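Local coordinates for protein ATP-dependent DNA helicase PIF1 (Candida albicans, PDB 7OTJ) that couples ATP hydrolysis to 5'-3' unwinding of DNA, probably including G-quadruplexes, and is thought to safeguard nuclear and mitochondrial genomes, at residues Leu287-Ile298 / Gln441-Ser449; Lys401-Leu409 / Arg417-Gln425. All blocks are in the same frame, centred on the assembly; numbering follows the deposited sequence.

Interaction 1 (Leu287-Ile298 / Gln441-Ser449); sequences LNLKVGAQVMCI and QFPLILAWS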
loop_
_atom_site.group_PDB
_atom_site.type_symbol
_atom_site.label_atom_id
_atom_site.label_comp_id
_atom_site.label_asym_id
_atom_site.label_seq_id
_atom_site.Cartn_x
_atom_site.Cartn_y
_atom_site.Cartn_z
ATOM N N LEU A 287 8.693 12.768 15.626
ATOM C CA LEU A 287 9.357 12.749 14.323
ATOM C C LEU A 287 10.793 13.226 14.513
ATOM O O LEU A 287 11.027 14.417 14.751
ATOM C CB LEU A 287 8.614 13.625 13.313
ATOM C CG LEU A 287 9.228 13.772 11.919
ATOM C CD1 LEU A 287 9.390 12.420 11.253
ATOM C CD2 LEU A 287 8.390 14.692 11.049
ATOM N N ASN A 288 11.750 12.301 14.423
ATOM C CA ASN A 288 13.166 12.618 14.589
ATOM C C ASN A 288 13.818 12.757 13.219
ATOM O O ASN A 288 13.756 11.833 12.404
ATOM C CB ASN A 288 13.876 11.541 15.409
ATOM C CG ASN A 288 13.317 11.413 16.812
ATOM O OD1 ASN A 288 13.560 12.264 17.671
ATOM N ND2 ASN A 288 12.581 10.336 17.060
ATOM N N LEU A 289 14.456 13.901 12.975
ATOM C CA LEU A 289 15.042 14.193 11.674
ATOM C C LEU A 289 16.439 14.772 11.841
ATOM O O LEU A 289 16.649 15.661 12.671
ATOM C CB LEU A 289 14.165 15.172 10.882
ATOM C CG LEU A 289 12.764 14.709 10.471
ATOM C CD1 LEU A 289 12.050 15.808 9.702
ATOM C CD2 LEU A 289 12.836 13.438 9.645
ATOM N N LYS A 290 17.391 14.259 11.066
ATOM C CA LYS A 290 18.690 14.894 10.894
ATOM C C LYS A 290 18.800 15.428 9.472
ATOM O O LYS A 290 17.876 15.313 8.663
ATOM C CB LYS A 290 19.830 13.914 11.186
ATOM C CG LYS A 290 20.027 13.597 12.650
ATOM C CD LYS A 290 21.107 12.555 12.857
ATOM C CE LYS A 290 21.277 12.227 14.332
ATOM N NZ LYS A 290 22.268 11.144 14.558
ATOM N N VAL A 291 19.955 15.996 9.155
ATOM C CA VAL A 291 20.217 16.435 7.791
ATOM C C VAL A 291 20.610 15.225 6.955
ATOM O O VAL A 291 21.506 14.459 7.329
ATOM C CB VAL A 291 21.300 17.520 7.767
ATOM C CG1 VAL A 291 21.521 17.999 6.344
ATOM C CG2 VAL A 291 20.892 18.676 8.675
ATOM N N GLY A 292 19.919 15.036 5.831
ATOM C CA GLY A 292 20.162 13.906 4.960
ATOM C C GLY A 292 19.368 12.660 5.282
ATOM O O GLY A 292 19.509 11.657 4.570
ATOM N N ALA A 293 18.543 12.687 6.327
ATOM C CA ALA A 293 17.756 11.520 6.701
ATOM C C ALA A 293 16.744 11.186 5.613
ATOM O O ALA A 293 16.060 12.070 5.090
ATOM C CB ALA A 293 17.045 11.769 8.030
ATOM N N GLN A 294 16.675 9.907 5.251
ATOM C CA GLN A 294 15.664 9.450 4.308
ATOM C C GLN A 294 14.265 9.644 4.886
ATOM O O GLN A 294 14.005 9.316 6.045
ATOM C CB GLN A 294 15.905 7.978 3.976
ATOM C CG GLN A 294 15.343 7.533 2.646
ATOM C CD GLN A 294 16.145 8.061 1.474
ATOM O OE1 GLN A 294 17.212 8.655 1.645
ATOM N NE2 GLN A 294 15.634 7.842 0.271
ATOM N N VAL A 295 13.340 10.139 4.058
ATOM C CA VAL A 295 11.979 10.423 4.501
ATOM C C VAL A 295 10.996 10.073 3.396
ATOM O O VAL A 295 11.351 9.965 2.221
ATOM C CB VAL A 295 11.752 11.897 4.907
ATOM C CG1 VAL A 295 12.487 12.241 6.194
ATOM C CG2 VAL A 295 12.150 12.814 3.772
ATOM N N MET A 296 9.738 9.912 3.796
ATOM C CA MET A 296 8.648 9.637 2.873
ATOM C C MET A 296 7.480 10.554 3.192
ATOM O O MET A 296 7.046 10.634 4.344
ATOM C CB MET A 296 8.204 8.175 2.958
ATOM C CG MET A 296 6.815 7.925 2.404
ATOM S SD MET A 296 6.360 6.180 2.387
ATOM C CE MET A 296 4.634 6.276 2.834
ATOM N N CYS A 297 6.976 11.239 2.171
ATOM C CA CYS A 297 5.785 12.057 2.331
ATOM C C CYS A 297 4.565 11.168 2.555
ATOM O O CYS A 297 4.411 10.128 1.911
ATOM C CB CYS A 297 5.587 12.932 1.097
ATOM S SG CYS A 297 4.148 13.996 1.169
ATOM N N ILE A 298 3.689 11.574 3.471
ATOM C CA ILE A 298 2.528 10.751 3.786
ATOM C C ILE A 298 1.213 11.492 3.535
ATOM O O ILE A 298 0.176 11.105 4.068
ATOM C CB ILE A 298 2.597 10.222 5.232
ATOM C CG1 ILE A 298 2.544 11.383 6.227
ATOM C CG2 ILE A 298 3.848 9.388 5.437
ATOM C CD1 ILE A 298 2.532 10.952 7.677
ATOM N N GLN A 441 1.225 17.319 12.876
ATOM C CA GLN A 441 2.593 16.864 12.695
ATOM C C GLN A 441 2.980 17.127 11.249
ATOM O O GLN A 441 2.121 17.237 10.372
ATOM C CB GLN A 441 2.729 15.375 13.037
ATOM C CG GLN A 441 4.130 14.790 12.880
ATOM C CD GLN A 441 5.115 15.354 13.883
ATOM O OE1 GLN A 441 5.640 16.456 13.709
ATOM N NE2 GLN A 441 5.369 14.599 14.946
ATOM N N PHE A 442 4.279 17.235 11.011
ATOM C CA PHE A 442 4.762 17.272 9.644
ATOM C C PHE A 442 4.474 15.936 8.967
ATOM O O PHE A 442 4.628 14.878 9.587
ATOM C CB PHE A 442 6.259 17.573 9.610
ATOM C CG PHE A 442 6.614 18.905 10.199
ATOM C CD1 PHE A 442 6.635 20.041 9.409
ATOM C CD2 PHE A 442 6.904 19.026 11.547
ATOM C CE1 PHE A 442 6.950 21.268 9.949
ATOM C CE2 PHE A 442 7.218 20.251 12.093
ATOM C CZ PHE A 442 7.244 21.374 11.293
ATOM N N PRO A 443 4.044 15.946 7.709
ATOM C CA PRO A 443 3.680 14.691 7.027
ATOM C C PRO A 443 4.896 13.918 6.530
ATOM O O PRO A 443 5.065 13.673 5.332
ATOM C CB PRO A 443 2.794 15.193 5.881
ATOM C CG PRO A 443 3.368 16.527 5.555
ATOM C CD PRO A 443 3.780 17.128 6.872
ATOM N N LEU A 444 5.743 13.488 7.466
ATOM C CA LEU A 444 6.979 12.804 7.114
ATOM C C LEU A 444 7.239 11.663 8.084
ATOM O O LEU A 444 6.905 11.751 9.269
ATOM C CB LEU A 444 8.178 13.767 7.129
ATOM C CG LEU A 444 8.159 14.972 6.186
ATOM C CD1 LEU A 444 9.320 15.906 6.493
ATOM C CD2 LEU A 444 8.200 14.522 4.735
ATOM N N ILE A 445 7.808 10.582 7.557
ATOM C CA ILE A 445 8.339 9.476 8.342
ATOM C C ILE A 445 9.713 9.138 7.784
ATOM O O ILE A 445 9.958 9.268 6.582
ATOM C CB ILE A 445 7.418 8.236 8.320
ATOM C CG1 ILE A 445 7.168 7.787 6.885
ATOM C CG2 ILE A 445 6.108 8.518 9.051
ATOM C CD1 ILE A 445 6.427 6.489 6.794
ATOM N N LEU A 446 10.624 8.726 8.669
ATOM C CA LEU A 446 11.940 8.283 8.216
ATOM C C LEU A 446 11.753 7.066 7.323
ATOM O O LEU A 446 11.306 6.015 7.797
ATOM C CB LEU A 446 12.857 7.938 9.393
ATOM C CG LEU A 446 13.356 9.055 10.310
ATOM C CD1 LEU A 446 14.086 8.466 11.510
ATOM C CD2 LEU A 446 14.259 10.005 9.551
ATOM N N ALA A 447 12.053 7.199 6.025
ATOM C CA ALA A 447 11.618 6.149 5.115
ATOM C C ALA A 447 12.568 4.956 5.126
ATOM O O ALA A 447 12.191 3.877 5.574
ATOM C CB ALA A 447 11.485 6.717 3.699
ATOM N N TRP A 448 13.826 5.156 4.728
ATOM C CA TRP A 448 14.903 4.177 4.889
ATOM C C TRP A 448 14.458 2.714 4.807
ATOM O O TRP A 448 14.793 1.996 3.860
ATOM C CB TRP A 448 15.635 4.431 6.202
ATOM C CG TRP A 448 16.882 5.253 6.052
ATOM C CD1 TRP A 448 17.800 5.170 5.051
ATOM C CD2 TRP A 448 17.336 6.293 6.927
ATOM N NE1 TRP A 448 18.806 6.085 5.250
ATOM C CE2 TRP A 448 18.543 6.788 6.396
ATOM C CE3 TRP A 448 16.841 6.848 8.111
ATOM C CZ2 TRP A 448 19.261 7.814 7.005
ATOM C CZ3 TRP A 448 17.558 7.867 8.715
ATOM C CH2 TRP A 448 18.752 8.339 8.162
ATOM N N SER A 449 13.685 2.272 5.797
ATOM C CA SER A 449 13.241 0.891 5.938
ATOM C C SER A 449 11.727 0.787 5.739
ATOM O O SER A 449 10.989 1.769 5.816
ATOM C CB SER A 449 13.643 0.348 7.317
ATOM O OG SER A 449 13.212 -0.986 7.495
#
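A chi1 of 177° turns CG of Leu287 away from its own backbone N and brings CD2 to 3.9 Å from Phe442 CB, with Leu444 CB close by; the side chains of Leu287 and Phe442 meet almost at right angles. Leu446 is set the other way, CG beside its backbone N (chi1 -69°), which carries CD2 to 3.7 Å from Leu289 CD2 and 3.6 Å from Ala293 CB. The side chains of Leu446 and Leu289 lie alongside each other, pointing opposite ways. Beneath these leucines strand 294-297 pairs antiparallel with the end of strand 435-446, in what is probably the SH3-like 2B domain. Met296 N bonds to Ile445 O at 2.9 Å, and Ala447 N bonds to Gln294 O at the same length, while Ile298 N reaches Pro443 O at 3.1 Å; the return bond from Ile445 N to Met296 O is weak. Past Ala447, Gln294 CB lies over one face of the Trp448 indole, 3.5 Å from the centroid of the five-membered ring and 6° from its normal, a CH-pi contact. On the sheet face carrying Met296 and Ile445, Met296 CB packs against both Ile445 CG1 and Ala447 CB. Gln441 gives its amide NE2 to the carbonyls of Pro284 and Tyr261. The chemistry thus implies a division of labour: main-chain bonds set the strand register, and largely buried apolar side chains pack beside them.

Interaction 2 (Lys401-Leu409 / Arg417-Gln425); sequences KKYPLVKFL and RTVVVEPEQ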
loop_
_atom_site.group_PDB
_atom_site.type_symbol
_atom_site.label_atom_id
_atom_site.label_comp_id
_atom_site.label_asym_id
_atom_site.label_seq_id
_atom_site.Cartn_x
_atom_site.Cartn_y
_atom_site.Cartn_z
ATOM N N LYS A 401 9.447 26.363 15.789
ATOM C CA LYS A 401 10.159 27.431 15.094
ATOM C C LYS A 401 10.577 27.110 13.660
ATOM O O LYS A 401 10.799 28.050 12.889
ATOM C CB LYS A 401 11.405 27.856 15.884
ATOM C CG LYS A 401 11.094 28.599 17.169
ATOM C CD LYS A 401 12.359 29.092 17.843
ATOM C CE LYS A 401 12.018 29.876 19.093
ATOM N NZ LYS A 401 13.241 30.317 19.814
ATOM N N LYS A 402 10.691 25.837 13.272
ATOM C CA LYS A 402 11.513 25.466 12.120
ATOM C C LYS A 402 10.848 24.398 11.266
ATOM O O LYS A 402 10.398 23.373 11.787
ATOM C CB LYS A 402 12.889 24.960 12.574
ATOM C CG LYS A 402 13.884 26.056 12.902
ATOM C CD LYS A 402 15.117 25.463 13.564
ATOM C CE LYS A 402 16.205 26.504 13.776
ATOM N NZ LYS A 402 16.848 26.922 12.501
ATOM N N TYR A 403 10.807 24.636 9.909
ATOM C CA TYR A 403 10.264 23.582 9.065
ATOM C C TYR A 403 11.375 22.818 8.347
ATOM O O TYR A 403 12.417 23.389 8.010
ATOM C CB TYR A 403 9.301 24.160 8.024
ATOM C CG TYR A 403 8.019 24.720 8.603
ATOM C CD1 TYR A 403 7.725 24.595 9.956
ATOM C CD2 TYR A 403 7.097 25.363 7.791
ATOM C CE1 TYR A 403 6.552 25.103 10.481
ATOM C CE2 TYR A 403 5.925 25.873 8.306
ATOM C CZ TYR A 403 5.657 25.742 9.648
ATOM O OH TYR A 403 4.485 26.254 10.150
ATOM N N PRO A 404 11.184 21.517 8.116
ATOM C CA PRO A 404 12.149 20.758 7.310
ATOM C C PRO A 404 12.156 21.201 5.854
ATOM O O PRO A 404 11.110 21.483 5.264
ATOM C CB PRO A 404 11.664 19.307 7.443
ATOM C CG PRO A 404 10.821 19.293 8.667
ATOM C CD PRO A 404 10.168 20.641 8.721
ATOM N N LEU A 405 13.351 21.241 5.275
ATOM C CA LEU A 405 13.536 21.473 3.846
ATOM C C LEU A 405 13.847 20.130 3.198
ATOM O O LEU A 405 14.885 19.524 3.479
ATOM C CB LEU A 405 14.659 22.476 3.598
ATOM C CG LEU A 405 14.893 22.860 2.140
ATOM C CD1 LEU A 405 13.634 23.478 1.558
ATOM C CD2 LEU A 405 16.066 23.815 2.031
ATOM N N VAL A 406 12.950 19.662 2.332
ATOM C CA VAL A 406 13.005 18.300 1.814
ATOM C C VAL A 406 12.971 18.332 0.292
ATOM O O VAL A 406 12.137 19.024 -0.304
ATOM C CB VAL A 406 11.855 17.436 2.364
ATOM C CG1 VAL A 406 11.998 16.005 1.881
ATOM C CG2 VAL A 406 11.839 17.481 3.887
ATOM N N LYS A 407 13.870 17.570 -0.329
ATOM C CA LYS A 407 13.940 17.417 -1.777
ATOM C C LYS A 407 13.331 16.070 -2.150
ATOM O O LYS A 407 13.843 15.024 -1.742
ATOM C CB LYS A 407 15.390 17.503 -2.256
ATOM C CG LYS A 407 15.580 17.195 -3.731
ATOM C CD LYS A 407 17.025 16.820 -4.043
ATOM C CE LYS A 407 17.424 15.511 -3.370
ATOM N NZ LYS A 407 16.554 14.361 -3.765
ATOM N N PHE A 408 12.266 16.099 -2.947
ATOM C CA PHE A 408 11.437 14.926 -3.214
ATOM C C PHE A 408 11.659 14.443 -4.644
ATOM O O PHE A 408 11.472 15.208 -5.597
ATOM C CB PHE A 408 9.956 15.242 -2.998
ATOM C CG PHE A 408 9.539 15.309 -1.552
ATOM C CD1 PHE A 408 9.428 14.155 -0.794
ATOM C CD2 PHE A 408 9.220 16.523 -0.961
ATOM C CE1 PHE A 408 9.031 14.210 0.530
ATOM C CE2 PHE A 408 8.820 16.585 0.364
ATOM C CZ PHE A 408 8.724 15.426 1.109
ATOM N N LEU A 409 12.053 13.178 -4.788
ATOM C CA LEU A 409 12.140 12.527 -6.094
ATOM C C LEU A 409 10.742 12.367 -6.678
ATOM O O LEU A 409 9.925 11.606 -6.150
ATOM C CB LEU A 409 12.833 11.173 -5.981
ATOM C CG LEU A 409 14.352 11.144 -5.788
ATOM C CD1 LEU A 409 14.745 11.383 -4.333
ATOM C CD2 LEU A 409 14.932 9.832 -6.302
ATOM N N ARG A 417 12.347 17.737 -6.668
ATOM C CA ARG A 417 11.643 18.985 -6.378
ATOM C C ARG A 417 11.754 19.248 -4.884
ATOM O O ARG A 417 11.162 18.521 -4.081
ATOM C CB ARG A 417 10.187 18.918 -6.820
ATOM C CG ARG A 417 9.414 20.201 -6.561
ATOM C CD ARG A 417 8.227 20.330 -7.501
ATOM N NE ARG A 417 7.219 19.300 -7.277
ATOM C CZ ARG A 417 6.081 19.497 -6.626
ATOM N NH1 ARG A 417 5.775 20.675 -6.111
ATOM N NH2 ARG A 417 5.226 18.486 -6.493
ATOM N N THR A 418 12.511 20.278 -4.518
ATOM C CA THR A 418 12.701 20.645 -3.124
ATOM C C THR A 418 11.583 21.583 -2.690
ATOM O O THR A 418 11.239 22.525 -3.412
ATOM C CB THR A 418 14.063 21.307 -2.924
ATOM O OG1 THR A 418 15.086 20.463 -3.467
ATOM C CG2 THR A 418 14.336 21.534 -1.445
ATOM N N VAL A 419 11.022 21.323 -1.508
ATOM C CA VAL A 419 9.889 22.077 -0.990
ATOM C C VAL A 419 10.035 22.201 0.521
ATOM O O VAL A 419 10.760 21.441 1.166
ATOM C CB VAL A 419 8.528 21.426 -1.342
ATOM C CG1 VAL A 419 8.221 21.580 -2.823
ATOM C CG2 VAL A 419 8.519 19.961 -0.944
ATOM N N VAL A 420 9.345 23.192 1.076
ATOM C CA VAL A 420 9.323 23.418 2.516
ATOM C C VAL A 420 8.094 22.718 3.088
ATOM O O VAL A 420 6.956 23.069 2.756
ATOM C CB VAL A 420 9.316 24.919 2.844
ATOM C CG1 VAL A 420 8.383 25.678 1.896
ATOM C CG2 VAL A 420 8.924 25.145 4.299
ATOM N N VAL A 421 8.321 21.734 3.955
ATOM C CA VAL A 421 7.261 20.850 4.431
ATOM C C VAL A 421 6.625 21.476 5.669
ATOM O O VAL A 421 7.258 21.566 6.724
ATOM C CB VAL A 421 7.799 19.448 4.739
ATOM C CG1 VAL A 421 6.684 18.550 5.238
ATOM C CG2 VAL A 421 8.459 18.848 3.515
ATOM N N GLU A 422 5.363 21.892 5.546
ATOM C CA GLU A 422 4.600 22.476 6.638
ATOM C C GLU A 422 3.866 21.398 7.429
ATOM O O GLU A 422 3.639 20.294 6.929
ATOM C CB GLU A 422 3.607 23.500 6.088
ATOM C CG GLU A 422 4.261 24.726 5.473
ATOM C CD GLU A 422 3.254 25.788 5.079
ATOM O OE1 GLU A 422 2.333 25.474 4.297
ATOM O OE2 GLU A 422 3.377 26.934 5.561
ATOM N N PRO A 423 3.484 21.678 8.676
ATOM C CA PRO A 423 2.712 20.692 9.438
ATOM C C PRO A 423 1.293 20.551 8.903
ATOM O O PRO A 423 0.713 21.492 8.353
ATOM C CB PRO A 423 2.718 21.258 10.863
ATOM C CG PRO A 423 2.913 22.717 10.687
ATOM C CD PRO A 423 3.813 22.862 9.490
ATOM N N GLU A 424 0.739 19.352 9.084
ATOM C CA GLU A 424 -0.598 19.009 8.624
ATOM C C GLU A 424 -1.402 18.449 9.787
ATOM O O GLU A 424 -0.850 18.087 10.828
ATOM C CB GLU A 424 -0.555 17.982 7.489
ATOM C CG GLU A 424 0.008 18.519 6.197
ATOM C CD GLU A 424 -0.812 19.667 5.656
ATOM O OE1 GLU A 424 -0.230 20.735 5.378
ATOM O OE2 GLU A 424 -2.043 19.504 5.525
ATOM N N GLN A 425 -2.720 18.385 9.606
ATOM C CA GLN A 425 -3.622 17.882 10.633
ATOM C C GLN A 425 -4.303 16.603 10.162
ATOM O O GLN A 425 -4.839 16.550 9.050
ATOM C CB GLN A 425 -4.673 18.929 11.010
ATOM C CG GLN A 425 -5.605 18.470 12.127
ATOM C CD GLN A 425 -6.792 19.391 12.338
ATOM O OE1 GLN A 425 -7.205 20.115 11.433
ATOM N NE2 GLN A 425 -7.353 19.359 13.538
#
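Phe408, Val419, Val421 and Val406 form the apolar centre of this beta hairpin, in which strands 404-409 and 416-420 run antiparallel within the sheet that probably belongs to the 2B domain. The phenyl ring meets the second strand with its edge: Val419 CG2 lies in the ring plane, 3.5 Å from Phe408 CD2, and Val421 CG2 sits a little further along that edge, 3.9 Å from Phe408 CE2. CG1 of Val406 lies over one face of the same ring, toward its rim, while CG2 of Val406 turns to Val421 CG2 at 3.7 Å, so this valine serves both neighbours. Inward, the cluster rests on the strands of Val295, Cys297 and Leu444.

Backbone bonds hold the ladder in register. Val406 and Val419 exchange a reciprocal pair, Val419 N to Val406 O at 2.8 Å and Val406 N to Val419 O at 3.1 Å, and Val421 N donates to Pro404 O at one end.

Where the second strand gives way to the loop at 421-423, Tyr403 packs on that loop. A chi1 of -68° sets the ring beside it, and chi2 near zero (-5°) turns one face to Pro423, whose CD lies 3.9 Å from the ring centroid in a CH-pi contact. Val420 CG2 touches the ring edge in plane, and Glu422 CG approaches Tyr403 CE2.

The face bearing Leu405, Lys407, Thr418 and Val420 is more mixed. Leu405 CD1 touches Thr418 CG2 at 3.6 Å, and Thr418 OG1 lies against CB and CG of Lys407, whose ammonium group makes a cation-pi contact with Phe416. At the polar edge, the Arg417 chain bends at chi3 (65°) and NH2 forms a salt bridge with Asp302 OD2.

How the interactions relate
From the N terminus, the chain first lays down 287-298, passes through strand 310-316 and an unmodelled stretch, and then reaches 401-409. Interaction 2 closes first, a short hairpin with seven residues between 401-409 and 417-425. Strand 424-429 then turns back into strand 435-446, whose end returns to 287-298 as interaction 1, closing a loop of 142 residues that contains the whole of interaction 2. The two do not cross, and they touch directly: Glu424 N probably bonds to Gln441 O at 2.8 Å, and the Phe442 ring packs against Tyr403 and the Val421 carbonyl. Together they join strands from before and after the unmodelled region in one antiparallel sheet.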